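Local structure of acyl-coenzyme A oxidase 1 (Yarrowia lipolytica, 5Y9D) at residues E62-M65 with S66-R70; A493-Q496 with Y497-D500; D586-K589 with P590-K594; N615-P619 with G620-L624. The protein catalyses the FAD-dependent oxidation of saturated acyl-CoA to (2E)-enoyl-CoA, passing electrons to oxygen to give hydrogen peroxide, in peroxisomal fatty acid beta-oxidation. One frame throughout, in Å; residues are numbered along the deposited sequence.

Contact 1: residues E62-M65 with S66-R70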
ATOM      1  N   GLU A  62     -22.561 -11.040 -17.780  1.00 31.53           N
ATOM      2  CA  GLU A  62     -22.325 -10.299 -19.031  1.00 32.25           C
ATOM      3  C   GLU A  62     -23.382  -9.207 -19.276  1.00 29.88           C
ATOM      4  O   GLU A  62     -23.013  -8.092 -19.612  1.00 26.24           O
ATOM      5  CB  GLU A  62     -22.175 -11.256 -20.229  1.00 34.37           C
ATOM      6  CG  GLU A  62     -20.751 -11.828 -20.268  1.00 38.81           C
ATOM      7  CD  GLU A  62     -20.514 -12.943 -21.286  1.00 43.64           C
ATOM      8  OE1 GLU A  62     -21.484 -13.627 -21.712  1.00 44.66           O
ATOM      9  OE2 GLU A  62     -19.325 -13.154 -21.637  1.00 47.19           O
ATOM     10  N   LYS A  63     -24.663  -9.520 -19.073  1.00 30.13           N
ATOM     11  CA  LYS A  63     -25.725  -8.514 -19.101  1.00 34.55           C
ATOM     12  C   LYS A  63     -25.461  -7.333 -18.167  1.00 33.45           C
ATOM     13  O   LYS A  63     -25.730  -6.196 -18.534  1.00 35.15           O
ATOM     14  CB  LYS A  63     -27.096  -9.101 -18.752  1.00 40.71           C
ATOM     15  CG  LYS A  63     -28.032  -9.317 -19.942  1.00 47.52           C
ATOM     16  CD  LYS A  63     -29.422  -9.812 -19.518  1.00 50.57           C
ATOM     17  CE  LYS A  63     -29.456 -11.310 -19.220  1.00 55.20           C
ATOM     18  NZ  LYS A  63     -30.837 -11.887 -19.192  1.00 57.24           N
ATOM     19  N   ILE A  64     -24.950  -7.573 -16.967  1.00 32.04           N
ATOM     20  CA  ILE A  64     -24.715  -6.457 -16.072  1.00 33.84           C
ATOM     21  C   ILE A  64     -23.630  -5.578 -16.680  1.00 35.18           C
ATOM     22  O   ILE A  64     -23.731  -4.344 -16.680  1.00 34.15           O
ATOM     23  CB  ILE A  64     -24.258  -6.863 -14.647  1.00 34.81           C
ATOM     24  CG1 ILE A  64     -25.200  -7.845 -13.962  1.00 33.68           C
ATOM     25  CG2 ILE A  64     -24.107  -5.624 -13.789  1.00 37.35           C
ATOM     26  CD1 ILE A  64     -26.633  -7.516 -14.157  1.00 35.72           C
ATOM     27  N   MET A  65     -22.581  -6.230 -17.178  1.00 36.10           N
ATOM     28  CA  MET A  65     -21.373  -5.532 -17.603  1.00 33.94           C
ATOM     29  C   MET A  65     -21.556  -4.731 -18.852  1.00 32.48           C
ATOM     30  O   MET A  65     -20.957  -3.668 -18.943  1.00 32.73           O
ATOM     31  CB  MET A  65     -20.211  -6.498 -17.753  1.00 35.70           C
ATOM     32  CG  MET A  65     -19.789  -7.006 -16.391  1.00 39.87           C
ATOM     33  SD  MET A  65     -18.722  -8.438 -16.439  1.00 44.19           S
ATOM     34  CE  MET A  65     -17.165  -7.568 -16.450  1.00 40.95           C
ATOM     35  N   SER A  66     -22.379  -5.192 -19.802  1.00 31.34           N
ATOM     36  CA  SER A  66     -22.664  -4.345 -20.970  1.00 31.73           C
ATOM     37  C   SER A  66     -23.512  -3.136 -20.602  1.00 30.80           C
ATOM     38  O   SER A  66     -23.405  -2.093 -21.234  1.00 33.75           O
ATOM     39  CB  SER A  66     -23.379  -5.081 -22.090  1.00 30.70           C
ATOM     40  OG  SER A  66     -23.423  -6.444 -21.826  1.00 32.97           O
ATOM     41  N   SER A  67     -24.393  -3.266 -19.622  1.00 29.46           N
ATOM     42  CA  SER A  67     -25.119  -2.083 -19.192  1.00 31.64           C
ATOM     43  C   SER A  67     -24.150  -1.097 -18.643  1.00 29.32           C
ATOM     44  O   SER A  67     -24.181   0.059 -19.037  1.00 34.79           O
ATOM     45  CB  SER A  67     -26.175  -2.384 -18.159  1.00 33.10           C
ATOM     46  OG  SER A  67     -27.135  -3.207 -18.769  1.00 38.36           O
ATOM     47  N   ILE A  68     -23.265  -1.537 -17.763  1.00 28.05           N
ATOM     48  CA  ILE A  68     -22.287  -0.609 -17.188  1.00 27.66           C
ATOM     49  C   ILE A  68     -21.351  -0.006 -18.232  1.00 26.95           C
ATOM     50  O   ILE A  68     -21.116   1.178 -18.194  1.00 27.76           O
ATOM     51  CB  ILE A  68     -21.520  -1.224 -16.013  1.00 28.19           C
ATOM     52  CG1 ILE A  68     -22.484  -1.633 -14.893  1.00 28.36           C
ATOM     53  CG2 ILE A  68     -20.556  -0.210 -15.414  1.00 28.51           C
ATOM     54  CD1 ILE A  68     -21.963  -2.764 -14.038  1.00 28.75           C
ATOM     55  N   GLU A  69     -20.862  -0.813 -19.172  1.00 29.31           N
ATOM     56  CA  GLU A  69     -19.959  -0.384 -20.267  1.00 30.07           C
ATOM     57  C   GLU A  69     -20.504   0.689 -21.189  1.00 29.36           C
ATOM     58  O   GLU A  69     -19.775   1.515 -21.724  1.00 30.48           O
ATOM     59  CB  GLU A  69     -19.712  -1.554 -21.226  1.00 33.64           C
ATOM     60  CG  GLU A  69     -18.614  -2.506 -20.845  1.00 38.06           C
ATOM     61  CD  GLU A  69     -18.657  -3.825 -21.611  1.00 42.23           C
ATOM     62  OE1 GLU A  69     -19.373  -3.910 -22.644  1.00 46.64           O
ATOM     63  OE2 GLU A  69     -17.976  -4.795 -21.167  1.00 47.58           O
ATOM     64  N   ARG A  70     -21.779   0.613 -21.463  1.00 28.67           N
ATOM     65  CA  ARG A  70     -22.322   1.354 -22.575  1.00 30.15           C
ATOM     66  C   ARG A  70     -22.964   2.672 -22.149  1.00 29.61           C
ATOM     67  O   ARG A  70     -23.045   3.606 -22.947  1.00 29.20           O
ATOM     68  CB  ARG A  70     -23.350   0.492 -23.306  1.00 29.82           C
ATOM     69  CG  ARG A  70     -22.764  -0.714 -24.021  1.00 29.28           C
ATOM     70  CD  ARG A  70     -23.870  -1.663 -24.479  1.00 28.89           C
ATOM     71  NE  ARG A  70     -23.396  -2.703 -25.381  1.00 28.26           N
ATOM     72  CZ  ARG A  70     -24.190  -3.556 -26.036  1.00 29.14           C
ATOM     73  NH1 ARG A  70     -25.533  -3.480 -25.905  1.00 28.61           N
ATOM     74  NH2 ARG A  70     -23.654  -4.486 -26.840  1.00 26.99           N
TER
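The carboxylate of Glu69 turns one face to the carbonyl oxygen of Met65, one turn back on helix 55-70 of the N-terminal alpha-helical domain. Glu69 CD lies 3.5 Å from Met65 O, with OE1 and OE2 only slightly farther. The same carbonyl accepts the Glu69 N-H, so it meets both backbone and side chain of one residue; Glu69 OE2 has its own hydrogen bond outside, with Ser650 OG. A second flat group, the Arg70 guanidinium, has Ser66 CB 4.0 Å above one face, toward its rim.

On the buried side Ile64 and Ile68 lie side by side. Ile68 CG1 is opposite its carbonyl carbon (chi1 -60°), and the extended chi2 of 153° carries CD1 back to Ile64 CG2, 3.6 Å away. Leu116 of helix 107-118 covers Ile64 and Met65, while Phe653 covers Met65 and Ile68.

Toward the more exposed side, Glu62 O is gripped twice by Ser66. The backbone bond from Ser66 N is nearly collinear with the carbonyl, whereas Ser66 OG donates at 2.8 Å to Glu62 O from 38° above the carbonyl plane.

Contact 2: residues A493-Q496 with Y497-D500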
ATOM      1  N   ALA A 493     -19.933 -27.196   9.598  1.00 47.28           N
ATOM      2  CA  ALA A 493     -19.052 -28.057   8.763  1.00 48.48           C
ATOM      3  C   ALA A 493     -17.637 -27.474   8.588  1.00 47.84           C
ATOM      4  O   ALA A 493     -16.643 -28.215   8.518  1.00 41.93           O
ATOM      5  CB  ALA A 493     -19.684 -28.284   7.406  1.00 47.06           C
ATOM      6  N   SER A 494     -17.594 -26.136   8.535  1.00 47.84           N
ATOM      7  CA  SER A 494     -16.394 -25.333   8.342  1.00 48.02           C
ATOM      8  C   SER A 494     -15.354 -25.577   9.420  1.00 46.01           C
ATOM      9  O   SER A 494     -14.158 -25.486   9.168  1.00 46.14           O
ATOM     10  CB  SER A 494     -16.772 -23.823   8.346  1.00 53.77           C
ATOM     11  OG  SER A 494     -18.201 -23.603   8.332  1.00 53.89           O
ATOM     12  N   ILE A 495     -15.816 -25.795  10.641  1.00 47.02           N
ATOM     13  CA  ILE A 495     -14.922 -25.934  11.780  1.00 45.70           C
ATOM     14  C   ILE A 495     -14.815 -27.332  12.368  1.00 41.00           C
ATOM     15  O   ILE A 495     -14.124 -27.529  13.339  1.00 41.74           O
ATOM     16  CB  ILE A 495     -15.264 -24.953  12.916  1.00 47.96           C
ATOM     17  CG1 ILE A 495     -15.946 -23.699  12.378  1.00 54.89           C
ATOM     18  CG2 ILE A 495     -14.002 -24.560  13.651  1.00 50.15           C
ATOM     19  CD1 ILE A 495     -16.031 -22.569  13.374  1.00 59.68           C
ATOM     20  N   GLN A 496     -15.460 -28.306  11.756  1.00 41.23           N
ATOM     21  CA  GLN A 496     -15.505 -29.658  12.302  1.00 45.40           C
ATOM     22  C   GLN A 496     -14.128 -30.304  12.437  1.00 42.43           C
ATOM     23  O   GLN A 496     -13.870 -31.033  13.378  1.00 41.85           O
ATOM     24  CB  GLN A 496     -16.420 -30.539  11.464  1.00 50.67           C
ATOM     25  CG  GLN A 496     -17.883 -30.167  11.563  1.00 53.52           C
ATOM     26  CD  GLN A 496     -18.785 -31.331  11.247  1.00 60.99           C
ATOM     27  OE1 GLN A 496     -19.141 -31.559  10.097  1.00 60.05           O
ATOM     28  NE2 GLN A 496     -19.159 -32.078  12.269  1.00 64.46           N
ATOM     29  N   TYR A 497     -13.246 -30.011  11.498  1.00 40.11           N
ATOM     30  CA  TYR A 497     -11.945 -30.649  11.408  1.00 39.94           C
ATOM     31  C   TYR A 497     -11.123 -30.390  12.651  1.00 38.82           C
ATOM     32  O   TYR A 497     -10.185 -31.111  12.939  1.00 36.55           O
ATOM     33  CB  TYR A 497     -11.190 -30.127  10.196  1.00 39.35           C
ATOM     34  CG  TYR A 497     -10.710 -28.712  10.360  1.00 38.34           C
ATOM     35  CD1 TYR A 497     -11.547 -27.649  10.103  1.00 34.81           C
ATOM     36  CD2 TYR A 497      -9.424 -28.441  10.780  1.00 35.58           C
ATOM     37  CE1 TYR A 497     -11.118 -26.357  10.255  1.00 36.05           C
ATOM     38  CE2 TYR A 497      -8.987 -27.148  10.930  1.00 36.17           C
ATOM     39  CZ  TYR A 497      -9.839 -26.113  10.661  1.00 36.54           C
ATOM     40  OH  TYR A 497      -9.411 -24.830  10.813  1.00 34.35           O
ATOM     41  N   VAL A 498     -11.466 -29.340  13.377  1.00 41.92           N
ATOM     42  CA  VAL A 498     -10.729 -28.966  14.570  1.00 42.45           C
ATOM     43  C   VAL A 498     -10.778 -30.111  15.575  1.00 42.33           C
ATOM     44  O   VAL A 498      -9.859 -30.291  16.356  1.00 39.24           O
ATOM     45  CB  VAL A 498     -11.251 -27.654  15.186  1.00 40.99           C
ATOM     46  CG1 VAL A 498     -10.522 -27.356  16.480  1.00 41.99           C
ATOM     47  CG2 VAL A 498     -11.044 -26.507  14.222  1.00 39.58           C
ATOM     48  N   GLY A 499     -11.871 -30.861  15.560  1.00 44.98           N
ATOM     49  CA  GLY A 499     -12.017 -32.068  16.355  1.00 47.96           C
ATOM     50  C   GLY A 499     -11.080 -33.244  16.102  1.00 48.93           C
ATOM     51  O   GLY A 499     -10.702 -33.926  17.038  1.00 50.93           O
ATOM     52  N   ASP A 500     -10.743 -33.506  14.845  1.00 49.08           N
ATOM     53  CA  ASP A 500      -9.987 -34.694  14.431  1.00 50.59           C
ATOM     54  C   ASP A 500      -8.499 -34.742  14.785  1.00 50.95           C
ATOM     55  O   ASP A 500      -7.881 -33.715  14.981  1.00 53.96           O
ATOM     56  CB  ASP A 500     -10.151 -34.897  12.926  1.00 54.84           C
ATOM     57  CG  ASP A 500     -11.590 -34.801  12.481  1.00 57.93           C
ATOM     58  OD1 ASP A 500     -12.464 -35.344  13.174  1.00 64.15           O
ATOM     59  OD2 ASP A 500     -11.855 -34.182  11.438  1.00 59.20           O
TER
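A short 3-10 turn, in the loop between helices 467-486 and 513-516, brings Ile495 and Gln496 against Tyr497, Val498 and Gly499. Two successive bonds span three residues each. Val498 N donates to Ile495 O at 3.2 Å, and Gly499 N donates to Gln496 O at 3.0 Å. Both donors stand well above the plane of the carbonyl they meet, the first by 48°, as expected where the backbone winds more tightly than in an alpha helix.

The Tyr497 ring is the main side chain of the contact. Its chi1 of 72° sets CG between the backbone N and the carbonyl carbon, turning the ring back alongside the preceding residues, edge first. That edge meets Ser494 O almost in the ring plane, with Tyr497 CE1 3.3 Å from the oxygen. Over one face, displaced toward the rim, sits CG2 of the next residue, Val498.

The same Val498 methyl also touches Ile495 CG2 at 3.6 Å, the two branched side chains running alongside each other. Beyond them Ser481 and Ile485 of helix 467-486 close on Ile495 and Val498 respectively. The phenol end of Tyr497 is fixed from outside: OH is hydrogen-bonded to both His568 ND1 and Ser530 OG, which ties the loop to helices 558-581 and 519-544. Asp500 N continues the series by bonding to Tyr497 O, and this run of i-to-i+3 backbone bonds is the signature of a 3-10 turn.

Contact 3: residues D586-K589 with P590-K594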
ATOM      1  N   ASP A 586     -13.883 -31.501 -17.047  1.00 48.60           N
ATOM      2  CA  ASP A 586     -12.620 -32.234 -17.009  1.00 48.13           C
ATOM      3  C   ASP A 586     -11.494 -31.558 -17.795  1.00 48.86           C
ATOM      4  O   ASP A 586     -10.336 -31.502 -17.345  1.00 44.33           O
ATOM      5  CB  ASP A 586     -12.863 -33.659 -17.506  1.00 51.90           C
ATOM      6  CG  ASP A 586     -13.837 -34.442 -16.588  1.00 53.81           C
ATOM      7  OD1 ASP A 586     -13.633 -34.434 -15.319  1.00 48.69           O
ATOM      8  OD2 ASP A 586     -14.793 -35.050 -17.153  1.00 46.80           O
ATOM      9  N   ASP A 587     -11.839 -30.985 -18.937  1.00 47.26           N
ATOM     10  CA  ASP A 587     -10.838 -30.397 -19.800  1.00 49.72           C
ATOM     11  C   ASP A 587     -10.042 -29.274 -19.092  1.00 46.35           C
ATOM     12  O   ASP A 587      -8.868 -29.065 -19.385  1.00 40.70           O
ATOM     13  CB  ASP A 587     -11.505 -29.932 -21.098  1.00 58.72           C
ATOM     14  CG  ASP A 587     -12.621 -30.893 -21.554  1.00 70.42           C
ATOM     15  OD1 ASP A 587     -13.645 -31.007 -20.827  1.00 68.67           O
ATOM     16  OD2 ASP A 587     -12.462 -31.561 -22.610  1.00 79.68           O
ATOM     17  N   ILE A 588     -10.676 -28.583 -18.141  1.00 44.63           N
ATOM     18  CA  ILE A 588     -10.036 -27.466 -17.430  1.00 39.35           C
ATOM     19  C   ILE A 588      -9.463 -27.904 -16.110  1.00 37.14           C
ATOM     20  O   ILE A 588      -8.557 -27.252 -15.562  1.00 37.84           O
ATOM     21  CB  ILE A 588     -10.983 -26.255 -17.235  1.00 38.12           C
ATOM     22  CG1 ILE A 588     -12.209 -26.631 -16.407  1.00 40.37           C
ATOM     23  CG2 ILE A 588     -11.427 -25.715 -18.585  1.00 39.27           C
ATOM     24  CD1 ILE A 588     -13.381 -25.673 -16.519  1.00 41.00           C
ATOM     25  N   LYS A 589      -9.929 -29.037 -15.610  1.00 36.17           N
ATOM     26  CA  LYS A 589      -9.530 -29.472 -14.256  1.00 37.82           C
ATOM     27  C   LYS A 589      -8.009 -29.451 -13.999  1.00 36.01           C
ATOM     28  O   LYS A 589      -7.577 -28.977 -12.938  1.00 36.67           O
ATOM     29  CB  LYS A 589     -10.108 -30.841 -13.911  1.00 41.36           C
ATOM     30  CG  LYS A 589     -10.485 -30.978 -12.455  1.00 46.86           C
ATOM     31  CD  LYS A 589     -10.457 -32.420 -11.970  1.00 52.94           C
ATOM     32  CE  LYS A 589     -11.798 -33.122 -12.134  1.00 57.63           C
ATOM     33  NZ  LYS A 589     -11.939 -34.182 -11.089  1.00 61.31           N
ATOM     34  N   PRO A 590      -7.193 -29.913 -14.965  1.00 33.70           N
ATOM     35  CA  PRO A 590      -5.747 -29.986 -14.675  1.00 34.98           C
ATOM     36  C   PRO A 590      -5.046 -28.643 -14.563  1.00 33.50           C
ATOM     37  O   PRO A 590      -4.111 -28.516 -13.784  1.00 32.49           O
ATOM     38  CB  PRO A 590      -5.177 -30.795 -15.846  1.00 35.36           C
ATOM     39  CG  PRO A 590      -6.357 -31.513 -16.397  1.00 36.56           C
ATOM     40  CD  PRO A 590      -7.513 -30.567 -16.237  1.00 34.85           C
ATOM     41  N   HIS A 591      -5.503 -27.650 -15.319  1.00 35.30           N
ATOM     42  CA  HIS A 591      -4.958 -26.289 -15.208  1.00 34.90           C
ATOM     43  C   HIS A 591      -5.406 -25.640 -13.914  1.00 36.17           C
ATOM     44  O   HIS A 591      -4.616 -24.973 -13.236  1.00 37.49           O
ATOM     45  CB  HIS A 591      -5.371 -25.426 -16.389  1.00 35.32           C
ATOM     46  CG  HIS A 591      -5.083 -26.048 -17.718  1.00 36.14           C
ATOM     47  ND1 HIS A 591      -6.077 -26.575 -18.522  1.00 35.93           N
ATOM     48  CD2 HIS A 591      -3.916 -26.250 -18.373  1.00 36.83           C
ATOM     49  CE1 HIS A 591      -5.530 -27.081 -19.613  1.00 38.26           C
ATOM     50  NE2 HIS A 591      -4.221 -26.891 -19.550  1.00 39.34           N
ATOM     51  N   LEU A 592      -6.681 -25.834 -13.571  1.00 38.31           N
ATOM     52  CA  LEU A 592      -7.187 -25.377 -12.290  1.00 36.85           C
ATOM     53  C   LEU A 592      -6.478 -26.078 -11.134  1.00 40.06           C
ATOM     54  O   LEU A 592      -6.227 -25.452 -10.078  1.00 38.62           O
ATOM     55  CB  LEU A 592      -8.685 -25.593 -12.182  1.00 37.46           C
ATOM     56  CG  LEU A 592      -9.624 -24.802 -13.097  1.00 36.58           C
ATOM     57  CD1 LEU A 592     -11.016 -25.325 -12.831  1.00 37.82           C
ATOM     58  CD2 LEU A 592      -9.602 -23.308 -12.847  1.00 35.78           C
ATOM     59  N   LEU A 593      -6.160 -27.366 -11.318  1.00 40.80           N
ATOM     60  CA  LEU A 593      -5.409 -28.092 -10.301  1.00 41.14           C
ATOM     61  C   LEU A 593      -4.053 -27.463 -10.075  1.00 37.62           C
ATOM     62  O   LEU A 593      -3.626 -27.284  -8.932  1.00 36.90           O
ATOM     63  CB  LEU A 593      -5.264 -29.578 -10.627  1.00 45.96           C
ATOM     64  CG  LEU A 593      -6.398 -30.443 -10.054  1.00 51.77           C
ATOM     65  CD1 LEU A 593      -6.286 -31.887 -10.532  1.00 55.12           C
ATOM     66  CD2 LEU A 593      -6.437 -30.377  -8.528  1.00 50.96           C
ATOM     67  N   LYS A 594      -3.390 -27.081 -11.144  1.00 36.26           N
ATOM     68  CA  LYS A 594      -2.073 -26.450 -10.994  1.00 40.27           C
ATOM     69  C   LYS A 594      -2.137 -25.178 -10.150  1.00 37.23           C
ATOM     70  O   LYS A 594      -1.331 -24.996  -9.230  1.00 38.66           O
ATOM     71  CB  LYS A 594      -1.439 -26.151 -12.356  1.00 43.25           C
ATOM     72  CG  LYS A 594      -1.303 -27.399 -13.207  1.00 49.01           C
ATOM     73  CD  LYS A 594       0.070 -27.535 -13.851  1.00 55.22           C
ATOM     74  CE  LYS A 594       0.254 -28.921 -14.454  1.00 58.96           C
ATOM     75  NZ  LYS A 594       1.548 -29.512 -14.021  1.00 62.76           N
TER
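Ile588 and Leu592 form the buried side of the first turn of helix 589-606, in the C-terminal helical part of the oxidase. Their side chains run alongside each other, pointing the same way, in simple van der Waals contact with Ile588 CG1 4.0 Å from Leu592 CD1. Ile588 reaches this position with CG1 set between its backbone N and carbonyl carbon (chi1 61°). The packing is closed over from outside: Val47 and Phe50 of helix 44-52 lie on Ile588 and Leu592 respectively, and Ile581 of helix 558-581 packs on Leu592 as well. Along the backbone, Leu592 N donates an almost straight bond of 3.1 Å to Ile588 O, which also receives a weak one from His591 N.

Pro590 follows directly after the first helical residue, where its lack of an N-H costs no helical bond. Its ring is instead pressed against the incoming chain, Pro590 CD lying 3.2 Å from Asp586 O.

The opposite character prevails toward solvent. Asp586 and Asp587 are exposed and take part through their backbone carbonyls. His591 stands loosely by the chain before it, with ND1 3.8 Å from Asp587 O and the ring oblique to that oxygen; its ring also meets that of Phe42, the planes at about 50°. Lys589 runs past Leu593, both touched by Ile581, and their side-chain carbons come no closer than 4.4 Å, Lys589 CD to Leu593 CD1. The backbone is nevertheless close: Leu593 N donates to Lys589 O at 2.7 Å, and Leu593 CB rests 3.3 Å from the same Lys589 O.

Contact 4: residues N615-P619 with G620-L624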
ATOM      1  N   ASN A 615       6.176 -29.554  13.561  1.00 53.13           N
ATOM      2  CA  ASN A 615       6.629 -30.873  13.096  1.00 58.97           C
ATOM      3  C   ASN A 615       5.665 -31.480  12.053  1.00 61.01           C
ATOM      4  O   ASN A 615       5.159 -32.595  12.219  1.00 65.24           O
ATOM      5  CB  ASN A 615       6.805 -31.828  14.296  1.00 61.12           C
ATOM      6  CG  ASN A 615       7.503 -33.120  13.921  1.00 62.61           C
ATOM      7  OD1 ASN A 615       6.933 -34.218  14.004  1.00 56.79           O
ATOM      8  ND2 ASN A 615       8.747 -32.992  13.487  1.00 67.17           N
ATOM      9  N   ILE A 616       5.395 -30.717  10.994  1.00 58.84           N
ATOM     10  CA  ILE A 616       4.563 -31.171   9.869  1.00 55.22           C
ATOM     11  C   ILE A 616       5.461 -31.471   8.662  1.00 53.90           C
ATOM     12  O   ILE A 616       5.264 -32.454   7.943  1.00 50.46           O
ATOM     13  CB  ILE A 616       3.511 -30.094   9.504  1.00 53.45           C
ATOM     14  CG1 ILE A 616       2.425 -30.021  10.604  1.00 55.04           C
ATOM     15  CG2 ILE A 616       2.894 -30.357   8.132  1.00 49.97           C
ATOM     16  CD1 ILE A 616       1.802 -28.650  10.801  1.00 50.94           C
ATOM     17  N   LEU A 617       6.430 -30.585   8.460  1.00 53.07           N
ATOM     18  CA  LEU A 617       7.440 -30.702   7.431  1.00 53.23           C
ATOM     19  C   LEU A 617       8.797 -30.737   8.107  1.00 50.50           C
ATOM     20  O   LEU A 617       8.945 -30.268   9.225  1.00 44.16           O
ATOM     21  CB  LEU A 617       7.399 -29.469   6.540  1.00 53.75           C
ATOM     22  CG  LEU A 617       6.081 -29.219   5.809  1.00 57.25           C
ATOM     23  CD1 LEU A 617       6.139 -27.869   5.104  1.00 57.08           C
ATOM     24  CD2 LEU A 617       5.769 -30.352   4.833  1.00 54.24           C
ATOM     25  N   THR A 618       9.790 -31.268   7.411  1.00 51.61           N
ATOM     26  CA  THR A 618      11.178 -31.173   7.860  1.00 52.67           C
ATOM     27  C   THR A 618      11.860 -30.039   7.115  1.00 54.30           C
ATOM     28  O   THR A 618      11.402 -29.647   6.046  1.00 50.03           O
ATOM     29  CB  THR A 618      11.952 -32.471   7.558  1.00 51.52           C
ATOM     30  OG1 THR A 618      12.203 -32.571   6.153  1.00 47.26           O
ATOM     31  CG2 THR A 618      11.155 -33.666   7.982  1.00 52.47           C
ATOM     32  N   PRO A 619      12.969 -29.512   7.667  1.00 61.67           N
ATOM     33  CA  PRO A 619      13.832 -28.594   6.907  1.00 61.11           C
ATOM     34  C   PRO A 619      14.093 -29.020   5.459  1.00 60.91           C
ATOM     35  O   PRO A 619      13.898 -28.226   4.548  1.00 64.49           O
ATOM     36  CB  PRO A 619      15.118 -28.597   7.725  1.00 60.82           C
ATOM     37  CG  PRO A 619      14.631 -28.730   9.138  1.00 61.77           C
ATOM     38  CD  PRO A 619      13.385 -29.592   9.083  1.00 60.81           C
ATOM     39  N   GLY A 620      14.486 -30.270   5.249  1.00 63.03           N
ATOM     40  CA  GLY A 620      14.698 -30.800   3.894  1.00 67.06           C
ATOM     41  C   GLY A 620      13.486 -30.832   2.958  1.00 67.20           C
ATOM     42  O   GLY A 620      13.623 -31.090   1.758  1.00 68.81           O
ATOM     43  N   ASP A 621      12.297 -30.596   3.501  1.00 67.67           N
ATOM     44  CA  ASP A 621      11.098 -30.428   2.685  1.00 63.92           C
ATOM     45  C   ASP A 621      10.976 -29.019   2.122  1.00 58.56           C
ATOM     46  O   ASP A 621      10.335 -28.838   1.119  1.00 55.21           O
ATOM     47  CB  ASP A 621       9.849 -30.739   3.497  1.00 66.62           C
ATOM     48  CG  ASP A 621       9.827 -32.155   4.007  1.00 67.87           C
ATOM     49  OD1 ASP A 621      10.453 -33.025   3.363  1.00 65.94           O
ATOM     50  OD2 ASP A 621       9.176 -32.398   5.051  1.00 72.98           O
ATOM     51  N   ILE A 622      11.604 -28.037   2.765  1.00 60.35           N
ATOM     52  CA  ILE A 622      11.528 -26.631   2.338  1.00 60.11           C
ATOM     53  C   ILE A 622      12.231 -26.427   1.002  1.00 59.70           C
ATOM     54  O   ILE A 622      11.708 -25.775   0.101  1.00 56.95           O
ATOM     55  CB  ILE A 622      12.176 -25.680   3.374  1.00 60.95           C
ATOM     56  CG1 ILE A 622      11.559 -25.863   4.772  1.00 64.66           C
ATOM     57  CG2 ILE A 622      12.054 -24.235   2.924  1.00 63.13           C
ATOM     58  CD1 ILE A 622      10.046 -26.020   4.791  1.00 64.59           C
ATOM     59  N   ASP A 623      13.430 -26.978   0.885  1.00 56.70           N
ATOM     60  CA  ASP A 623      14.114 -27.008  -0.395  1.00 56.85           C
ATOM     61  C   ASP A 623      13.160 -27.564  -1.461  1.00 52.80           C
ATOM     62  O   ASP A 623      12.950 -26.953  -2.504  1.00 52.43           O
ATOM     63  CB  ASP A 623      15.368 -27.876  -0.319  1.00 59.73           C
ATOM     64  CG  ASP A 623      16.332 -27.414   0.747  1.00 67.44           C
ATOM     65  OD1 ASP A 623      17.143 -26.496   0.459  1.00 64.21           O
ATOM     66  OD2 ASP A 623      16.245 -27.942   1.889  1.00 75.15           O
ATOM     67  N   LEU A 624      12.563 -28.706  -1.179  1.00 47.94           N
ATOM     68  CA  LEU A 624      11.682 -29.325  -2.142  1.00 51.82           C
ATOM     69  C   LEU A 624      10.445 -28.468  -2.461  1.00 52.82           C
ATOM     70  O   LEU A 624       9.994 -28.470  -3.594  1.00 56.77           O
ATOM     71  CB  LEU A 624      11.251 -30.713  -1.661  1.00 53.15           C
ATOM     72  CG  LEU A 624      11.365 -31.842  -2.696  1.00 55.72           C
ATOM     73  CD1 LEU A 624      10.634 -33.082  -2.172  1.00 54.81           C
ATOM     74  CD2 LEU A 624      10.837 -31.439  -4.074  1.00 51.90           C
TER
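Asp621 leans back over Thr618, its CB 3.2 Å from Thr618 O. With CG placed opposite the carbonyl carbon of its own residue (chi1 -61°), the side chain crosses that of Thr618 at an angle, and Asp621 CG comes to 3.2 Å from Thr618 OG1. At the tip the two oxygens part company. OD2 receives the Thr618 N-H at 2.7 Å in a nearly straight bond (174°), the donor standing above the carboxylate plane. Asp621 OD2 also lies 3.7 Å from Leu617 CB. OD1 is held from outside by the backbone N of Thr511.

The exchange is a capping box: Thr618 is the N-cap of helix 619-637, and its OG1 accepts a weak bond of 3.3 Å from Asp621 N. That N-H has its stronger partner in Thr618 O, at 2.9 Å. A chi1 of 73° tucks OG1 between the backbone N and carbonyl carbon of Thr618, facing the start of the helix.

One residue on, Ile622 N bonds to Pro619 O, and Ile622 CG1 rests 3.3 Å from that oxygen. Asp623 OD1 forms salt bridges with Arg613 and Lys540 of the second subunit.

In the fold
All four contacts are partly buried and lie away from the FAD and active sites. Contact 1, nearest the chain's centre, belongs to the N-terminal domain and occupies the last turns of helix 55-70, whereas contacts 3 and 4 are both helix starts carrying a proline: contact 3 relies on apolar Ile588-Leu592 packing where contact 4 adds a side-chain capping box. Contact 2 has a tighter 3-10 turn in a loop. Shared helices join the last three: 558-581 packs on contacts 2 and 3, 519-544 on contacts 2 and 4, while 619-637, beginning in contact 4, touches Lys594 of contact 3 near its far end. Contact 4, farthest out, alone reaches the second subunit, chiefly through the Asp623 salt bridges.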